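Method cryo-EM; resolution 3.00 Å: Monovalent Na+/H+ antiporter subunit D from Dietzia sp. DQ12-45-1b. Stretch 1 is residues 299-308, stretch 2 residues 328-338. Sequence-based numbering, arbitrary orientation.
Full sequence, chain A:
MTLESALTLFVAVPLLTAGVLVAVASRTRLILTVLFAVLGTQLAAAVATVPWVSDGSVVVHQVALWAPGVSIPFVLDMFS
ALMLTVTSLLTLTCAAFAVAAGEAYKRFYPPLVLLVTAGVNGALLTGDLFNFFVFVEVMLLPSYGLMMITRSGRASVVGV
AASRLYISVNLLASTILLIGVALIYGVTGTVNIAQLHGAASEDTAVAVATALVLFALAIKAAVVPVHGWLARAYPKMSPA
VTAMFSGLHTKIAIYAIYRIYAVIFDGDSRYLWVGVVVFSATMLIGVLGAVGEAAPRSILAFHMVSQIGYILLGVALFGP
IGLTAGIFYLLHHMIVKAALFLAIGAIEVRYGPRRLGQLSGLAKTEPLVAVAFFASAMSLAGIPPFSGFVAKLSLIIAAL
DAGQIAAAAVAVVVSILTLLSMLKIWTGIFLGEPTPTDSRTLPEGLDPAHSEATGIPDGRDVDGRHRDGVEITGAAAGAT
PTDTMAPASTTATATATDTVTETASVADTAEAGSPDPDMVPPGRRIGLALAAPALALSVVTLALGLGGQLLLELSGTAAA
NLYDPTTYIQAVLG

Stretch 1 299-308: ILAFHMVSQI
Stretch 2, residues 328-338: FYLLHHMIVKA

Polar side chains buried between membrane helices can be accommodated when polar groups find partners, and their aliphatic parts find packing, on a neighbouring helix, and subunit D of this Na+/H+ antiporter offers a compact example. Residues 299-308 and 328-338 each lie within a longer α-helix, with phi/psi near -65/-40 and i to i+4 backbone hydrogen bonds such as Met304 N to Leu300 O at 2.8 Å. The helices run antiparallel, at 173°, with axes 11.0 Å apart at closest approach. The register pairs Met304 with Lys337 (CA to CA 7.2 Å) and Gln307 with His333 (CA to CA 7.1 Å).

Along the first helix, Leu300 (m, t) points toward the partner and meets the end of Lys337, its CD2 lying 4.3 Å from Lys337 NZ. Ala301 and Phe302 point away. The lysine (t, p, p, t) reaches across so that its NZ comes 3.9 Å from Leu300 O and 3.4 Å from His303 CB; these are packing contacts, and the imidazole of His303 (chi1 -90°) leads away from the partner helix. Met304 (t, t, p) leaves sideways and touches two residues one turn apart: its SD sits 4.0 Å from Lys337 CG, and its CG lies 4.0 Å from His333 NE2, at the edge of the ring.

Val305 points away, while Ser306 (p) turns back on its own helix, OG donating to His303 O at 2.9 Å.

Gln307 (m, m, chi3 115°) then combines two kinds of contact. Its CB lies over one face of the His333 ring (t, chi2 56°), 3.3 Å from CE1, forming a CH-pi interaction with CB 3.3 Å from the centroid and 11° off the normal. Farther out, Gln307 NE2 donates a hydrogen bond to Tyr329 OH (2.9 Å, 144°), giving the buried amide one hydrogen-bond partner; the tyrosine has chi1 -146°, between wells.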

# COMPACT_ATOMS: atom_id res chain seq x y z
N ILE A 299 1.33 -5.81 12.22
CA ILE A 299 0.14 -6.64 12.12
C ILE A 299 -0.90 -5.96 11.24
O ILE A 299 -1.54 -6.60 10.40
CB ILE A 299 -0.40 -6.95 13.52
CG1 ILE A 299 0.37 -8.10 14.16
CG2 ILE A 299 -1.88 -7.25 13.47
CD1 ILE A 299 -0.02 -8.37 15.59
N LEU A 300 -1.08 -4.65 11.43
CA LEU A 300 -2.09 -3.92 10.69
C LEU A 300 -1.81 -3.88 9.19
O LEU A 300 -2.75 -3.74 8.41
CB LEU A 300 -2.22 -2.50 11.24
CG LEU A 300 -2.51 -2.42 12.74
CD1 LEU A 300 -2.52 -0.97 13.20
CD2 LEU A 300 -3.82 -3.09 13.06
N ALA A 301 -0.56 -4.02 8.77
CA ALA A 301 -0.27 -4.07 7.34
C ALA A 301 -0.83 -5.34 6.71
O ALA A 301 -1.53 -5.28 5.68
CB ALA A 301 1.24 -3.97 7.10
N PHE A 302 -0.54 -6.49 7.30
CA PHE A 302 -1.12 -7.73 6.81
C PHE A 302 -2.64 -7.73 6.95
O PHE A 302 -3.34 -8.31 6.10
CB PHE A 302 -0.52 -8.92 7.55
CG PHE A 302 0.70 -9.50 6.90
CD1 PHE A 302 0.61 -10.12 5.67
CD2 PHE A 302 1.93 -9.43 7.52
CE1 PHE A 302 1.73 -10.65 5.07
CE2 PHE A 302 3.05 -9.96 6.92
CZ PHE A 302 2.95 -10.57 5.69
N HIS A 303 -3.16 -7.09 7.99
CA HIS A 303 -4.61 -6.97 8.11
C HIS A 303 -5.18 -6.11 6.99
O HIS A 303 -6.28 -6.38 6.49
CB HIS A 303 -5.00 -6.40 9.47
CG HIS A 303 -5.22 -7.44 10.51
ND1 HIS A 303 -5.02 -7.20 11.85
CD2 HIS A 303 -5.62 -8.73 10.41
CE1 HIS A 303 -5.29 -8.30 12.53
NE2 HIS A 303 -5.65 -9.24 11.68
N MET A 304 -4.45 -5.08 6.58
CA MET A 304 -4.87 -4.27 5.44
C MET A 304 -4.87 -5.10 4.17
O MET A 304 -5.75 -4.95 3.32
CB MET A 304 -3.96 -3.06 5.29
CG MET A 304 -4.47 -2.02 4.32
SD MET A 304 -3.71 -0.42 4.59
CE MET A 304 -2.01 -0.93 4.81
N VAL A 305 -3.88 -5.99 4.02
CA VAL A 305 -3.87 -6.89 2.87
C VAL A 305 -5.11 -7.79 2.88
O VAL A 305 -5.78 -7.97 1.85
CB VAL A 305 -2.58 -7.73 2.86
CG1 VAL A 305 -2.69 -8.86 1.85
CG2 VAL A 305 -1.38 -6.85 2.55
N SER A 306 -5.44 -8.35 4.04
CA SER A 306 -6.59 -9.23 4.13
C SER A 306 -7.89 -8.49 3.87
O SER A 306 -8.79 -9.00 3.19
CB SER A 306 -6.63 -9.91 5.50
OG SER A 306 -7.28 -9.09 6.45
N GLN A 307 -8.02 -7.27 4.38
CA GLN A 307 -9.23 -6.49 4.13
C GLN A 307 -9.30 -6.02 2.69
O GLN A 307 -10.40 -5.82 2.16
CB GLN A 307 -9.32 -5.31 5.09
CG GLN A 307 -9.31 -5.70 6.56
CD GLN A 307 -10.47 -6.60 6.93
OE1 GLN A 307 -10.28 -7.75 7.31
NE2 GLN A 307 -11.68 -6.07 6.84
N ILE A 308 -8.15 -5.82 2.04
CA ILE A 308 -8.15 -5.53 0.61
C ILE A 308 -8.68 -6.73 -0.16
O ILE A 308 -9.46 -6.59 -1.12
CB ILE A 308 -6.74 -5.13 0.14
CG1 ILE A 308 -6.46 -3.67 0.50
CG2 ILE A 308 -6.60 -5.34 -1.35
CD1 ILE A 308 -7.50 -2.72 -0.01
N PHE A 328 -19.51 -0.68 0.26
CA PHE A 328 -19.67 -0.39 1.68
C PHE A 328 -18.46 -0.88 2.47
O PHE A 328 -18.01 -0.21 3.40
CB PHE A 328 -20.95 -1.03 2.21
CG PHE A 328 -21.21 -0.75 3.67
CD1 PHE A 328 -21.89 0.38 4.06
CD2 PHE A 328 -20.77 -1.63 4.64
CE1 PHE A 328 -22.13 0.63 5.39
CE2 PHE A 328 -21.00 -1.38 5.97
CZ PHE A 328 -21.69 -0.25 6.35
N TYR A 329 -17.92 -2.04 2.10
CA TYR A 329 -16.75 -2.56 2.78
C TYR A 329 -15.54 -1.67 2.55
O TYR A 329 -14.74 -1.45 3.47
CB TYR A 329 -16.45 -3.99 2.32
CG TYR A 329 -15.88 -4.86 3.41
CD1 TYR A 329 -14.72 -4.51 4.07
CD2 TYR A 329 -16.51 -6.04 3.78
CE1 TYR A 329 -14.19 -5.30 5.06
CE2 TYR A 329 -15.99 -6.84 4.77
CZ TYR A 329 -14.83 -6.47 5.41
OH TYR A 329 -14.31 -7.27 6.40
N LEU A 330 -15.38 -1.15 1.34
CA LEU A 330 -14.29 -0.23 1.06
C LEU A 330 -14.39 1.02 1.94
O LEU A 330 -13.43 1.39 2.63
CB LEU A 330 -14.31 0.15 -0.42
CG LEU A 330 -13.24 1.10 -0.97
CD1 LEU A 330 -11.88 0.47 -0.83
CD2 LEU A 330 -13.54 1.40 -2.43
N LEU A 331 -15.56 1.66 1.92
CA LEU A 331 -15.73 2.90 2.66
C LEU A 331 -15.63 2.69 4.17
O LEU A 331 -15.16 3.57 4.89
CB LEU A 331 -17.07 3.54 2.31
CG LEU A 331 -17.27 3.80 0.83
CD1 LEU A 331 -18.67 4.32 0.57
CD2 LEU A 331 -16.24 4.78 0.32
N HIS A 332 -16.06 1.53 4.66
CA HIS A 332 -15.92 1.24 6.08
C HIS A 332 -14.48 0.90 6.44
O HIS A 332 -13.96 1.37 7.47
CB HIS A 332 -16.84 0.09 6.48
CG HIS A 332 -16.18 -0.93 7.35
ND1 HIS A 332 -16.04 -0.77 8.71
CD2 HIS A 332 -15.61 -2.12 7.04
CE1 HIS A 332 -15.41 -1.82 9.20
NE2 HIS A 332 -15.15 -2.66 8.22
N HIS A 333 -13.81 0.09 5.62
CA HIS A 333 -12.50 -0.42 5.99
C HIS A 333 -11.44 0.65 5.92
O HIS A 333 -10.51 0.65 6.73
CB HIS A 333 -12.10 -1.59 5.11
CG HIS A 333 -10.62 -1.81 5.06
ND1 HIS A 333 -9.87 -2.01 6.20
CD2 HIS A 333 -9.75 -1.84 4.03
CE1 HIS A 333 -8.60 -2.16 5.86
NE2 HIS A 333 -8.50 -2.06 4.55
N MET A 334 -11.53 1.58 4.96
CA MET A 334 -10.50 2.62 4.94
C MET A 334 -10.63 3.52 6.17
O MET A 334 -9.62 3.92 6.76
CB MET A 334 -10.56 3.41 3.64
CG MET A 334 -11.66 4.43 3.52
SD MET A 334 -11.31 5.57 2.16
CE MET A 334 -11.57 4.51 0.75
N ILE A 335 -11.87 3.77 6.61
CA ILE A 335 -12.08 4.54 7.84
C ILE A 335 -11.54 3.79 9.04
O ILE A 335 -10.85 4.36 9.90
CB ILE A 335 -13.58 4.87 8.01
CG1 ILE A 335 -13.97 6.06 7.14
CG2 ILE A 335 -13.90 5.15 9.46
CD1 ILE A 335 -15.42 6.44 7.28
N VAL A 336 -11.84 2.49 9.13
CA VAL A 336 -11.43 1.71 10.29
C VAL A 336 -9.91 1.60 10.35
O VAL A 336 -9.29 1.84 11.39
CB VAL A 336 -12.11 0.33 10.28
CG1 VAL A 336 -11.26 -0.69 11.01
CG2 VAL A 336 -13.46 0.44 10.92
N LYS A 337 -9.29 1.22 9.23
CA LYS A 337 -7.84 1.10 9.19
C LYS A 337 -7.17 2.44 9.46
O LYS A 337 -6.07 2.48 10.03
CB LYS A 337 -7.39 0.54 7.85
CG LYS A 337 -5.97 0.03 7.84
CD LYS A 337 -5.76 -1.03 8.90
CE LYS A 337 -6.52 -2.30 8.57
NZ LYS A 337 -6.39 -3.31 9.64
N ALA A 338 -7.80 3.55 9.05
CA ALA A 338 -7.30 4.85 9.46
C ALA A 338 -7.39 5.00 10.98
O ALA A 338 -6.41 5.39 11.63
CB ALA A 338 -8.08 5.96 8.76